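Local structure of poly-gamma-glutamate hydrolase (Bacillus phage phiNIT1, 3A9L) at residues F37-G42 with V79-F84; T49-R54 with Q190-Y195; V100-Y105 with V162-S167; N112-G117 with T141-A146. The protein hydrolyses the gamma-glutamyl linkages of bacterial poly-gamma-glutamate as a zinc-dependent phage peptidase. All blocks are in the same frame, centred on the assembly; numbering follows the deposited sequence.

Contact 1 (F37-G42 with V79-F84); sequences FSPHAG and VTSTHF. With ZN (zinc ion), chain C; PO4 (phosphate ion), chain D.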
loop_
_atom_site.group_PDB
_atom_site.type_symbol
_atom_site.label_atom_id
_atom_site.label_comp_id
_atom_site.label_asym_id
_atom_site.label_seq_id
_atom_site.Cartn_x
_atom_site.Cartn_y
_atom_site.Cartn_z
ATOM N N PHE A 37 5.052 8.880 -6.720
ATOM C CA PHE A 37 3.662 8.453 -6.887
ATOM C C PHE A 37 3.061 8.838 -8.218
ATOM O O PHE A 37 3.583 9.680 -8.939
ATOM C CB PHE A 37 2.801 8.976 -5.724
ATOM C CG PHE A 37 2.371 10.393 -5.881
ATOM C CD1 PHE A 37 3.225 11.451 -5.534
ATOM C CD2 PHE A 37 1.117 10.682 -6.400
ATOM C CE1 PHE A 37 2.808 12.780 -5.706
ATOM C CE2 PHE A 37 0.695 12.004 -6.581
ATOM C CZ PHE A 37 1.538 13.051 -6.250
ATOM N N SER A 38 1.954 8.188 -8.551
ATOM C CA SER A 38 1.189 8.564 -9.718
ATOM C C SER A 38 -0.332 8.422 -9.453
ATOM O O SER A 38 -0.779 7.441 -8.853
ATOM C CB SER A 38 1.626 7.775 -10.947
ATOM O OG SER A 38 0.750 8.068 -12.022
ATOM N N PRO A 39 -1.118 9.439 -9.856
ATOM C CA PRO A 39 -2.575 9.289 -9.798
ATOM C C PRO A 39 -3.138 8.557 -11.022
ATOM O O PRO A 39 -4.338 8.217 -11.056
ATOM C CB PRO A 39 -3.076 10.736 -9.769
ATOM C CG PRO A 39 -2.027 11.543 -10.477
ATOM C CD PRO A 39 -0.696 10.820 -10.196
ATOM N N HIS A 40 -2.268 8.368 -12.015
ATOM C CA HIS A 40 -2.609 7.808 -13.339
ATOM C C HIS A 40 -1.792 6.536 -13.664
ATOM O O HIS A 40 -1.247 6.358 -14.785
ATOM C CB HIS A 40 -2.518 8.914 -14.425
ATOM C CG HIS A 40 -3.240 10.185 -14.052
ATOM N ND1 HIS A 40 -2.843 11.433 -14.480
ATOM C CD2 HIS A 40 -4.321 10.395 -13.260
ATOM C CE1 HIS A 40 -3.631 12.357 -13.964
ATOM N NE2 HIS A 40 -4.532 11.752 -13.209
ATOM N N ALA A 41 -1.715 5.635 -12.677
ATOM C CA ALA A 41 -0.918 4.413 -12.811
ATOM C C ALA A 41 -1.698 3.220 -13.397
ATOM O O ALA A 41 -2.835 3.370 -13.820
ATOM C CB ALA A 41 -0.281 4.041 -11.479
ATOM N N GLY A 42 -1.054 2.049 -13.431
ATOM C CA GLY A 42 -1.615 0.863 -14.093
ATOM C C GLY A 42 -1.769 1.208 -15.554
ATOM O O GLY A 42 -0.857 1.783 -16.138
ATOM N N VAL A 79 -8.428 11.312 -13.638
ATOM C CA VAL A 79 -8.785 12.558 -13.003
ATOM C C VAL A 79 -7.529 13.430 -12.956
ATOM O O VAL A 79 -6.541 13.128 -12.275
ATOM C CB VAL A 79 -9.485 12.339 -11.630
ATOM C CG1 VAL A 79 -9.662 13.634 -10.878
ATOM C CG2 VAL A 79 -10.898 11.694 -11.854
ATOM N N THR A 80 -7.556 14.497 -13.734
ATOM C CA THR A 80 -6.424 15.390 -13.810
ATOM C C THR A 80 -5.857 15.751 -12.420
ATOM O O THR A 80 -6.610 15.852 -11.443
ATOM C CB THR A 80 -6.814 16.646 -14.590
ATOM O OG1 THR A 80 -5.636 17.246 -15.143
ATOM C CG2 THR A 80 -7.592 17.624 -13.694
ATOM N N SER A 81 -4.538 15.944 -12.338
ATOM C CA SER A 81 -3.832 16.205 -11.049
ATOM C C SER A 81 -4.319 17.403 -10.233
ATOM O O SER A 81 -4.293 17.374 -8.992
ATOM C CB SER A 81 -2.315 16.349 -11.263
ATOM O OG SER A 81 -1.817 15.397 -12.181
ATOM N N THR A 82 -4.744 18.477 -10.905
ATOM C CA THR A 82 -5.324 19.598 -10.168
ATOM C C THR A 82 -6.664 19.251 -9.463
ATOM O O THR A 82 -7.129 20.035 -8.652
ATOM C CB THR A 82 -5.606 20.786 -11.085
ATOM O OG1 THR A 82 -6.508 20.355 -12.104
ATOM C CG2 THR A 82 -4.311 21.346 -11.705
ATOM N N HIS A 83 -7.283 18.119 -9.808
ATOM C CA HIS A 83 -8.634 17.737 -9.320
ATOM C C HIS A 83 -8.570 16.445 -8.514
ATOM O O HIS A 83 -9.580 15.945 -7.988
ATOM C CB HIS A 83 -9.606 17.551 -10.494
ATOM C CG HIS A 83 -9.902 18.817 -11.228
ATOM N ND1 HIS A 83 -10.869 18.903 -12.201
ATOM C CD2 HIS A 83 -9.381 20.060 -11.107
ATOM C CE1 HIS A 83 -10.927 20.141 -12.654
ATOM N NE2 HIS A 83 -10.035 20.866 -12.002
ATOM N N PHE A 84 -7.356 15.930 -8.406
ATOM C CA PHE A 84 -7.175 14.584 -7.901
ATOM C C PHE A 84 -7.127 14.681 -6.414
ATOM O O PHE A 84 -6.254 15.331 -5.823
ATOM C CB PHE A 84 -5.929 13.916 -8.472
ATOM C CG PHE A 84 -5.758 12.478 -8.025
ATOM C CD1 PHE A 84 -5.099 12.186 -6.842
ATOM C CD2 PHE A 84 -6.256 11.438 -8.790
ATOM C CE1 PHE A 84 -4.932 10.888 -6.432
ATOM C CE2 PHE A 84 -6.100 10.130 -8.382
ATOM C CZ PHE A 84 -5.423 9.855 -7.223
HETATM ZN ZN ZN C . -1.267 12.019 -15.882
HETATM P P PO4 D . -2.693 15.238 -16.067
HETATM O O1 PO4 D . -4.012 15.881 -16.440
HETATM O O2 PO4 D . -1.503 15.994 -16.636
HETATM O O3 PO4 D . -2.635 15.308 -14.564
HETATM O O4 PO4 D . -2.640 13.814 -16.548
HETATM O O HOH W 1 -7.020 9.375 -11.926
HETATM O O HOH W 2 -0.387 13.056 -17.708
#

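Contact 2 (T49-R54 with Q190-Y195); sequences TELIYR and QEFLDY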
loop_
_atom_site.group_PDB
_atom_site.type_symbol
_atom_site.label_atom_id
_atom_site.label_comp_id
_atom_site.label_asym_id
_atom_site.label_seq_id
_atom_site.Cartn_x
_atom_site.Cartn_y
_atom_site.Cartn_z
ATOM N N THR A 49 3.534 2.864 -13.187
ATOM C CA THR A 49 3.633 1.862 -12.120
ATOM C C THR A 49 5.028 1.284 -12.010
ATOM O O THR A 49 5.588 1.237 -10.919
ATOM C CB THR A 49 2.641 0.694 -12.349
ATOM O OG1 THR A 49 1.313 1.157 -12.144
ATOM C CG2 THR A 49 2.910 -0.468 -11.383
ATOM N N GLU A 50 5.599 0.887 -13.155
ATOM C CA GLU A 50 6.861 0.108 -13.180
ATOM C C GLU A 50 8.036 1.024 -12.887
ATOM O O GLU A 50 8.989 0.637 -12.209
ATOM C CB GLU A 50 7.049 -0.596 -14.533
ATOM C CG GLU A 50 5.993 -1.718 -14.821
ATOM C CD GLU A 50 4.607 -1.241 -15.257
ATOM O OE1 GLU A 50 4.464 -0.160 -15.861
ATOM O OE2 GLU A 50 3.619 -1.983 -14.997
ATOM N N LEU A 51 7.961 2.243 -13.410
ATOM C CA LEU A 51 9.008 3.207 -13.120
ATOM C C LEU A 51 8.965 3.592 -11.663
ATOM O O LEU A 51 9.999 3.757 -11.067
ATOM C CB LEU A 51 8.931 4.434 -14.039
ATOM C CG LEU A 51 9.878 5.593 -13.701
ATOM C CD1 LEU A 51 11.370 5.179 -13.865
ATOM C CD2 LEU A 51 9.540 6.826 -14.494
ATOM N N ILE A 52 7.775 3.749 -11.087
ATOM C CA ILE A 52 7.705 4.117 -9.667
ATOM C C ILE A 52 8.254 2.985 -8.787
ATOM O O ILE A 52 8.951 3.244 -7.799
ATOM C CB ILE A 52 6.307 4.536 -9.255
ATOM C CG1 ILE A 52 6.088 5.998 -9.674
ATOM C CG2 ILE A 52 6.098 4.336 -7.749
ATOM C CD1 ILE A 52 4.668 6.372 -9.853
ATOM N N TYR A 53 7.942 1.749 -9.157
ATOM C CA TYR A 53 8.442 0.571 -8.418
ATOM C C TYR A 53 9.956 0.567 -8.321
ATOM O O TYR A 53 10.514 0.363 -7.239
ATOM C CB TYR A 53 7.991 -0.708 -9.099
ATOM C CG TYR A 53 6.639 -1.188 -8.657
ATOM C CD1 TYR A 53 5.582 -0.301 -8.474
ATOM C CD2 TYR A 53 6.418 -2.523 -8.433
ATOM C CE1 TYR A 53 4.351 -0.747 -8.067
ATOM C CE2 TYR A 53 5.189 -2.984 -8.031
ATOM C CZ TYR A 53 4.162 -2.092 -7.845
ATOM O OH TYR A 53 2.947 -2.570 -7.438
ATOM N N ARG A 54 10.602 0.782 -9.464
ATOM C CA ARG A 54 12.048 0.797 -9.595
ATOM C C ARG A 54 12.660 1.997 -8.841
ATOM O O ARG A 54 13.691 1.857 -8.161
ATOM C CB ARG A 54 12.424 0.835 -11.096
ATOM C CG ARG A 54 13.936 0.662 -11.444
ATOM C CD ARG A 54 14.441 -0.734 -11.018
ATOM N NE ARG A 54 15.883 -0.842 -11.179
ATOM C CZ ARG A 54 16.648 -1.672 -10.479
ATOM N NH1 ARG A 54 16.101 -2.472 -9.563
ATOM N NH2 ARG A 54 17.958 -1.702 -10.693
ATOM N N GLN A 190 17.292 -1.227 -20.988
ATOM C CA GLN A 190 18.370 -0.497 -20.319
ATOM C C GLN A 190 17.974 0.962 -20.106
ATOM O O GLN A 190 18.237 1.501 -19.047
ATOM C CB GLN A 190 19.656 -0.594 -21.121
ATOM C CG GLN A 190 20.515 0.653 -21.168
ATOM C CD GLN A 190 21.699 0.420 -22.078
ATOM O OE1 GLN A 190 21.669 0.786 -23.249
ATOM N NE2 GLN A 190 22.723 -0.280 -21.567
ATOM N N GLU A 191 17.291 1.557 -21.084
ATOM C CA GLU A 191 16.783 2.933 -20.951
ATOM C C GLU A 191 15.884 3.073 -19.731
ATOM O O GLU A 191 16.044 4.019 -18.977
ATOM C CB GLU A 191 16.061 3.414 -22.214
ATOM C CG GLU A 191 15.833 4.949 -22.266
ATOM C CD GLU A 191 15.880 5.522 -23.672
ATOM O OE1 GLU A 191 16.912 5.354 -24.362
ATOM O OE2 GLU A 191 14.894 6.153 -24.100
ATOM N N PHE A 192 14.972 2.115 -19.528
ATOM C CA PHE A 192 14.189 2.071 -18.277
ATOM C C PHE A 192 15.058 2.206 -17.042
ATOM O O PHE A 192 14.839 3.101 -16.213
ATOM C CB PHE A 192 13.293 0.813 -18.161
ATOM C CG PHE A 192 12.545 0.734 -16.854
ATOM C CD1 PHE A 192 11.354 1.427 -16.668
ATOM C CD2 PHE A 192 13.054 -0.022 -15.793
ATOM C CE1 PHE A 192 10.662 1.366 -15.445
ATOM C CE2 PHE A 192 12.394 -0.088 -14.565
ATOM C CZ PHE A 192 11.191 0.590 -14.378
ATOM N N LEU A 193 16.041 1.318 -16.913
ATOM C CA LEU A 193 16.964 1.305 -15.749
ATOM C C LEU A 193 17.721 2.629 -15.545
ATOM O O LEU A 193 17.782 3.168 -14.426
ATOM C CB LEU A 193 17.929 0.125 -15.846
ATOM C CG LEU A 193 17.326 -1.299 -16.014
ATOM C CD1 LEU A 193 18.385 -2.355 -16.195
ATOM C CD2 LEU A 193 16.425 -1.690 -14.837
ATOM N N ASP A 194 18.306 3.139 -16.625
ATOM C CA ASP A 194 18.964 4.458 -16.614
ATOM C C ASP A 194 18.023 5.602 -16.179
ATOM O O ASP A 194 18.430 6.545 -15.464
ATOM C CB ASP A 194 19.555 4.743 -17.997
ATOM C CG ASP A 194 20.719 3.813 -18.361
ATOM O OD1 ASP A 194 21.312 3.193 -17.468
ATOM O OD2 ASP A 194 21.077 3.728 -19.558
ATOM N N TYR A 195 16.769 5.540 -16.625
ATOM C CA TYR A 195 15.798 6.581 -16.294
ATOM C C TYR A 195 15.613 6.542 -14.775
ATOM O O TYR A 195 15.853 7.536 -14.084
ATOM C CB TYR A 195 14.476 6.337 -17.044
ATOM C CG TYR A 195 13.569 7.552 -17.184
ATOM C CD1 TYR A 195 12.855 8.043 -16.088
ATOM C CD2 TYR A 195 13.403 8.173 -18.403
ATOM C CE1 TYR A 195 12.032 9.136 -16.198
ATOM C CE2 TYR A 195 12.558 9.279 -18.534
ATOM C CZ TYR A 195 11.879 9.749 -17.426
ATOM O OH TYR A 195 11.036 10.828 -17.520
HETATM O O HOH W 3 17.832 1.263 -12.242
#

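Contact 3 (V100-Y105 with V162-S167); sequences VSFHGY and VQLEIS. With ZN (zinc ion), chain C.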
loop_
_atom_site.group_PDB
_atom_site.type_symbol
_atom_site.label_atom_id
_atom_site.label_comp_id
_atom_site.label_asym_id
_atom_site.label_seq_id
_atom_site.Cartn_x
_atom_site.Cartn_y
_atom_site.Cartn_z
ATOM N N VAL A 100 7.597 13.586 -5.815
ATOM C CA VAL A 100 7.830 13.497 -7.265
ATOM C C VAL A 100 6.712 12.677 -7.926
ATOM O O VAL A 100 6.503 11.501 -7.594
ATOM C CB VAL A 100 9.215 12.887 -7.560
ATOM C CG1 VAL A 100 9.407 12.668 -9.042
ATOM C CG2 VAL A 100 10.321 13.789 -7.050
ATOM N N SER A 101 6.007 13.269 -8.891
ATOM C CA SER A 101 4.857 12.570 -9.511
ATOM C C SER A 101 5.245 12.080 -10.900
ATOM O O SER A 101 6.045 12.703 -11.547
ATOM C CB SER A 101 3.655 13.480 -9.617
ATOM O OG SER A 101 3.922 14.605 -10.435
ATOM N N PHE A 102 4.684 10.966 -11.346
ATOM C CA PHE A 102 5.042 10.432 -12.655
ATOM C C PHE A 102 3.819 10.309 -13.581
ATOM O O PHE A 102 2.849 9.631 -13.253
ATOM C CB PHE A 102 5.739 9.075 -12.518
ATOM C CG PHE A 102 7.031 9.123 -11.736
ATOM C CD1 PHE A 102 7.028 9.136 -10.333
ATOM C CD2 PHE A 102 8.243 9.171 -12.400
ATOM C CE1 PHE A 102 8.243 9.186 -9.600
ATOM C CE2 PHE A 102 9.453 9.203 -11.687
ATOM C CZ PHE A 102 9.443 9.231 -10.291
ATOM N N HIS A 103 3.921 10.915 -14.762
ATOM C CA HIS A 103 2.799 11.035 -15.708
ATOM C C HIS A 103 3.127 10.593 -17.090
ATOM O O HIS A 103 4.296 10.555 -17.503
ATOM C CB HIS A 103 2.275 12.469 -15.760
ATOM C CG HIS A 103 1.488 12.857 -14.547
ATOM N ND1 HIS A 103 0.122 12.734 -14.485
ATOM C CD2 HIS A 103 1.882 13.343 -13.342
ATOM C CE1 HIS A 103 -0.296 13.127 -13.293
ATOM N NE2 HIS A 103 0.751 13.507 -12.585
ATOM N N GLY A 104 2.082 10.230 -17.825
ATOM C CA GLY A 104 2.257 9.867 -19.239
ATOM C C GLY A 104 1.492 10.819 -20.160
ATOM O O GLY A 104 0.328 11.122 -19.909
ATOM N N TYR A 105 2.135 11.317 -21.215
ATOM C CA TYR A 105 1.389 12.140 -22.173
ATOM C C TYR A 105 1.555 11.525 -23.552
ATOM O O TYR A 105 2.506 10.777 -23.776
ATOM C CB TYR A 105 1.785 13.648 -22.103
ATOM C CG TYR A 105 3.106 13.996 -22.757
ATOM C CD1 TYR A 105 3.166 14.357 -24.106
ATOM C CD2 TYR A 105 4.305 13.962 -22.030
ATOM C CE1 TYR A 105 4.396 14.673 -24.716
ATOM C CE2 TYR A 105 5.537 14.287 -22.631
ATOM C CZ TYR A 105 5.571 14.640 -23.968
ATOM O OH TYR A 105 6.776 14.946 -24.560
ATOM N N VAL A 162 7.580 17.977 -7.807
ATOM C CA VAL A 162 8.205 17.911 -9.139
ATOM C C VAL A 162 7.398 16.944 -9.974
ATOM O O VAL A 162 7.286 15.760 -9.645
ATOM C CB VAL A 162 9.663 17.381 -9.102
ATOM C CG1 VAL A 162 10.168 17.028 -10.507
ATOM C CG2 VAL A 162 10.596 18.362 -8.420
ATOM N N GLN A 163 6.880 17.436 -11.081
ATOM C CA GLN A 163 6.074 16.629 -11.948
ATOM C C GLN A 163 6.880 16.174 -13.187
ATOM O O GLN A 163 7.501 17.009 -13.882
ATOM C CB GLN A 163 4.830 17.431 -12.386
ATOM C CG GLN A 163 3.955 16.622 -13.314
ATOM C CD GLN A 163 2.749 17.386 -13.830
ATOM O OE1 GLN A 163 1.655 17.172 -13.360
ATOM N NE2 GLN A 163 2.956 18.264 -14.832
ATOM N N LEU A 164 6.854 14.875 -13.488
ATOM C CA LEU A 164 7.410 14.403 -14.754
ATOM C C LEU A 164 6.309 13.967 -15.702
ATOM O O LEU A 164 5.467 13.181 -15.350
ATOM C CB LEU A 164 8.409 13.241 -14.578
ATOM C CG LEU A 164 9.761 13.492 -13.884
ATOM C CD1 LEU A 164 9.588 13.769 -12.404
ATOM C CD2 LEU A 164 10.689 12.281 -14.076
ATOM N N GLU A 165 6.324 14.475 -16.919
ATOM C CA GLU A 165 5.310 14.054 -17.885
ATOM C C GLU A 165 6.062 13.368 -19.013
ATOM O O GLU A 165 6.800 14.029 -19.758
ATOM C CB GLU A 165 4.496 15.271 -18.350
ATOM C CG GLU A 165 3.409 15.775 -17.329
ATOM C CD GLU A 165 2.002 15.256 -17.601
ATOM O OE1 GLU A 165 1.808 14.500 -18.549
ATOM O OE2 GLU A 165 1.076 15.584 -16.844
ATOM N N ILE A 166 5.902 12.036 -19.104
ATOM C CA ILE A 166 6.708 11.218 -19.976
ATOM C C ILE A 166 5.916 10.792 -21.216
ATOM O O ILE A 166 4.824 10.235 -21.107
ATOM C CB ILE A 166 7.240 9.974 -19.203
ATOM C CG1 ILE A 166 7.620 10.371 -17.760
ATOM C CG2 ILE A 166 8.435 9.370 -19.910
ATOM C CD1 ILE A 166 8.156 9.199 -16.979
ATOM N N SER A 167 6.481 11.054 -22.384
ATOM C CA SER A 167 5.789 10.821 -23.658
ATOM C C SER A 167 5.569 9.326 -23.878
ATOM O O SER A 167 6.326 8.500 -23.361
ATOM C CB SER A 167 6.594 11.388 -24.824
ATOM O OG SER A 167 7.735 10.577 -25.060
HETATM ZN ZN ZN C . -1.267 12.019 -15.882
HETATM O O HOH W 4 1.356 15.755 -10.932
HETATM O O HOH W 2 -0.387 13.056 -17.708
#

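Contact 4 (N112-G117 with T141-A146); sequences NTLVGG and TDRFTA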
loop_
_atom_site.group_PDB
_atom_site.type_symbol
_atom_site.label_atom_id
_atom_site.label_comp_id
_atom_site.label_asym_id
_atom_site.label_seq_id
_atom_site.Cartn_x
_atom_site.Cartn_y
_atom_site.Cartn_z
ATOM N N ASN A 112 10.503 12.170 -25.072
ATOM C CA ASN A 112 10.758 13.347 -24.291
ATOM C C ASN A 112 10.151 13.275 -22.906
ATOM O O ASN A 112 9.143 12.587 -22.691
ATOM C CB ASN A 112 10.230 14.586 -25.029
ATOM C CG ASN A 112 10.969 15.816 -24.650
ATOM O OD1 ASN A 112 11.898 15.763 -23.873
ATOM N ND2 ASN A 112 10.568 16.948 -25.203
ATOM N N THR A 113 10.765 14.012 -21.987
ATOM C CA THR A 113 10.247 14.230 -20.651
ATOM C C THR A 113 10.209 15.734 -20.338
ATOM O O THR A 113 11.217 16.423 -20.493
ATOM C CB THR A 113 11.093 13.492 -19.588
ATOM O OG1 THR A 113 11.043 12.073 -19.845
ATOM C CG2 THR A 113 10.557 13.785 -18.189
ATOM N N LEU A 114 9.032 16.196 -19.895
ATOM C CA LEU A 114 8.745 17.591 -19.589
ATOM C C LEU A 114 8.535 17.704 -18.088
ATOM O O LEU A 114 7.551 17.177 -17.531
ATOM C CB LEU A 114 7.509 18.092 -20.370
ATOM C CG LEU A 114 7.456 17.775 -21.880
ATOM C CD1 LEU A 114 6.086 18.078 -22.466
ATOM C CD2 LEU A 114 8.549 18.542 -22.638
ATOM N N VAL A 115 9.488 18.371 -17.435
ATOM C CA VAL A 115 9.563 18.381 -15.975
ATOM C C VAL A 115 9.123 19.743 -15.430
ATOM O O VAL A 115 9.662 20.780 -15.819
ATOM C CB VAL A 115 11.000 18.069 -15.499
ATOM C CG1 VAL A 115 11.032 17.772 -13.997
ATOM C CG2 VAL A 115 11.583 16.893 -16.278
ATOM N N GLY A 116 8.156 19.732 -14.522
ATOM C CA GLY A 116 7.735 20.964 -13.876
ATOM C C GLY A 116 7.488 20.748 -12.412
ATOM O O GLY A 116 8.050 19.834 -11.803
ATOM N N GLY A 117 6.610 21.562 -11.848
ATOM C CA GLY A 117 6.350 21.521 -10.428
ATOM C C GLY A 117 7.011 22.735 -9.785
ATOM O O GLY A 117 7.769 23.452 -10.451
ATOM N N THR A 141 7.139 24.063 -20.342
ATOM C CA THR A 141 6.848 25.462 -20.741
ATOM C C THR A 141 5.444 25.816 -21.273
ATOM O O THR A 141 4.750 26.598 -20.637
ATOM C CB THR A 141 7.847 25.985 -21.758
ATOM O OG1 THR A 141 7.904 25.066 -22.867
ATOM C CG2 THR A 141 9.227 26.188 -21.103
ATOM N N ASP A 142 5.028 25.330 -22.444
ATOM C CA ASP A 142 3.644 25.656 -22.859
ATOM C C ASP A 142 2.583 24.994 -21.954
ATOM O O ASP A 142 1.586 25.619 -21.587
ATOM C CB ASP A 142 3.315 25.455 -24.373
ATOM C CG ASP A 142 4.446 24.823 -25.201
ATOM O OD1 ASP A 142 4.900 23.684 -24.910
ATOM O OD2 ASP A 142 4.833 25.462 -26.211
ATOM N N ARG A 143 2.858 23.745 -21.576
ATOM C CA ARG A 143 1.945 22.847 -20.893
ATOM C C ARG A 143 2.712 22.125 -19.788
ATOM O O ARG A 143 3.961 22.087 -19.795
ATOM C CB ARG A 143 1.435 21.797 -21.884
ATOM C CG ARG A 143 2.571 21.017 -22.528
ATOM C CD ARG A 143 2.142 19.933 -23.487
ATOM N NE ARG A 143 3.304 19.447 -24.237
ATOM C CZ ARG A 143 3.286 18.460 -25.133
ATOM N NH1 ARG A 143 2.158 17.802 -25.406
ATOM N NH2 ARG A 143 4.411 18.118 -25.757
ATOM N N PHE A 144 1.972 21.548 -18.849
ATOM C CA PHE A 144 2.549 20.673 -17.807
ATOM C C PHE A 144 3.545 21.364 -16.877
ATOM O O PHE A 144 4.432 20.716 -16.315
ATOM C CB PHE A 144 3.228 19.464 -18.444
ATOM C CG PHE A 144 2.317 18.634 -19.309
ATOM C CD1 PHE A 144 1.006 18.370 -18.922
ATOM C CD2 PHE A 144 2.774 18.109 -20.497
ATOM C CE1 PHE A 144 0.163 17.591 -19.736
ATOM C CE2 PHE A 144 1.941 17.340 -21.322
ATOM C CZ PHE A 144 0.643 17.070 -20.933
ATOM N N THR A 145 3.422 22.675 -16.728
ATOM C CA THR A 145 4.386 23.411 -15.904
ATOM C C THR A 145 4.125 23.186 -14.421
ATOM O O THR A 145 5.036 23.318 -13.599
ATOM C CB THR A 145 4.401 24.942 -16.167
ATOM O OG1 THR A 145 3.180 25.514 -15.711
ATOM C CG2 THR A 145 4.614 25.270 -17.633
ATOM N N ALA A 146 2.872 22.868 -14.089
ATOM C CA ALA A 146 2.466 22.623 -12.686
ATOM C C ALA A 146 3.037 23.589 -11.641
ATOM O O ALA A 146 3.766 23.180 -10.736
ATOM C CB ALA A 146 2.796 21.171 -12.308
HETATM O O HOH W 5 5.735 18.342 -15.953
HETATM O O HOH W 6 8.346 24.027 -13.150
#

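Contact 1 (F37-G42 with V79-F84)
His40 joins the corner of strand 34-42 to the loop 79-84. Its CG stands anti to the carbonyl carbon (chi1 -49°), which swings the ring toward the loop. CB and CG lie near the zinc ion, CG at 3.3 Å. ND1 binds the zinc ion at 2.2 Å. CE1 passes 3.1 Å from phosphate O4, itself a zinc ligand. CD2 lies 3.7 Å from Val79 O, and at the tip NE2 donates to Val79 O at 2.6 Å. This short bond is nearly straight (163°) and close to the ring plane. With both nitrogens engaged, the ring rotation is fixed, and the carbonyl may make ND1 a somewhat stronger zinc ligand. Pro39 CG covers one face of the ring. The neighbouring atom CB sits over the centre of the Phe84 ring in a CH-pi contact, 3.3 Å from the centroid. Water 1 joins Pro39 O to Val79 N. The loop also holds the phosphate, probably from the crystallisation liquor: Ser81 N and OG donate to O3, Thr80 OG1 to O1. With Glu45 and His103 completing the protein ligands, this is the mononuclear zinc centre of a metallopeptidase, a second-shell carbonyl orienting a first-shell histidine.

Contact 2 (T49-R54 with Q190-Y195)
Two helices pack here against each other on one face of the central mixed sheet of this alpha/beta fold. The segments 49-54 and 190-195 cross at -53°, with their axes 10.2 Å apart at closest. Phe192 carries the contact. Its CG is anti to the backbone N (chi1 177°), so the ring reaches across and meets the other helix with its rim. CE1 lies 3.4 Å from Leu51 CA. CZ touches Glu50 O at 3.1 Å, with the oxygen at the ring edge. The CE2 corner rests on the aliphatic start of Arg54, 3.6 Å from its CG. Leu51 crosses Tyr195 at about a right angle and sets both methyls against it, Leu51 CD2 3.8 Å from Tyr195 CE1. No direct hydrogen bond joins the segments. At the more exposed margin, Arg54 bends at chi2 and its NE donates to water 3 at 3.1 Å, which in turn donates to Leu193 O. Leu193 crosses the arginine obliquely, with CD2 3.8 Å from NE. Beneath the pair, Leu51 rests on Phe102 and Ile166, and Tyr195 on Leu164 and Ile166, while the Tyr195 hydroxyl hydrogen-bonds Thr113. Phe174 meets the rings of both Phe192 and Tyr195 edge-to-face.

Contact 3 (V100-Y105 with V162-S167)
Water 2 is held three ways. It binds the zinc ion at 2.3 Å, donates to Gly104 O, and donates to Glu165 OE1 at 2.8 Å. The carboxylate could thereby polarise that water. His103 ND1 binds the same zinc at 2.1 Å. NE2, the other ring nitrogen, makes a weak hydrogen bond to water 4. That water also accepts from Ser101 OG and donates to Gln163 OE1, so one water links three side chains on the zinc-facing side of the sheet. Gln163 OE1 is also hydrogen-bonded to Asn151 ND2. The His103 backbone N donates to Leu164 O, nearly along the C=O axis, and its backbone O accepts from Ile166 N at 2.7 Å. These bonds belong to the regular parallel pairing of strands 100-105 and 162-167, in which His103 lies beside Glu165. Glu165 bends at chi2 and lays its carboxylate against His103, with CD 3.4 Å from His103 CB and the carboxylate and ring planes 17° apart. Tyr105 takes the crowded position at CG (chi1 77°), which brings Ser167 CB over one face of its ring, 4.0 Å from the centroid. On the other side of the sheet, Val100 CG1 meets Leu164 CD1 at 3.5 Å, and Phe102 lies beside Leu164. The pair sits centrally: strand 34-42 flanks 98-105, and strand 113-116 flanks 162-167. Helices 48-59 and 120-132 cover the Phe102 and Leu164 side, while His40 and Glu45 complete the protein ligands of the zinc on the His103 side.

Contact 4 (N112-G117 with T141-A146)
Segment 112-117, mostly strand 113-116, runs beside the irregular loop 141-146, and their touching ends run 30° apart. The place is the margin of the mixed sheet, where the loop following the short outermost strand 138-139 folds back alongside strand 113-116. The nearest CA atoms are those of Gly116 and Thr145, and of Gly117 and Ala146, each pair 4.6 Å apart. A direct hydrogen bond joins the backbones: Gly117 N to Thr145 O, 2.9 Å and almost straight at 173°. The donor approaches from above the carbonyl plane. At Gly116 a CB would clash with the carbonyl oxygens of Phe144 and Thr145, so the close approach depends on the missing side chain. Gly117 CA adds a CA-H...O contact to Ala146 O at 3.1 Å. Water 6 donates to Gly117 O and, weakly, to Thr145 O. Among the side chains, Leu114 does most of the touching, through CD1. Its CG is anti to the carbonyl carbon, and with chi2 near 169° this directs CD1 at the loop. There it meets the edge of the Phe144 ring, 3.9 Å from CD2. The extended Arg143 crosses the leucine obliquely and lies against Tyr105 as well. Phe144 also packs on Gln163 and Glu165, and its side chain comes about 4 Å from the bound phosphate, measured between nearest atoms. Leu114 CD1 is 3.6 Å from Arg143 NE, a methyl against the guanidinium end.

Overall arrangement
From the N terminus, contact 1 opens at the corner of strand 34-42. The chain then forms helix 48-59 before the loop 79-84 returns to close contact 1. Contact 2 opens inside that loop and closes only at helix 190-209, so the two cross. Contact 3 opens after contact 1 has closed and pairs strands 98-105 and 162-167. Contact 4 nests within it, and both nest within contact 2. Contacts 1 and 3 share the zinc ion and water 2, and their strands are bonded neighbours through Phe37 and Phe102. Contact 4 joins the sheet through Gly116 and Leu114. Contact 2 packs on the face away from the zinc through Leu51 and Ile52.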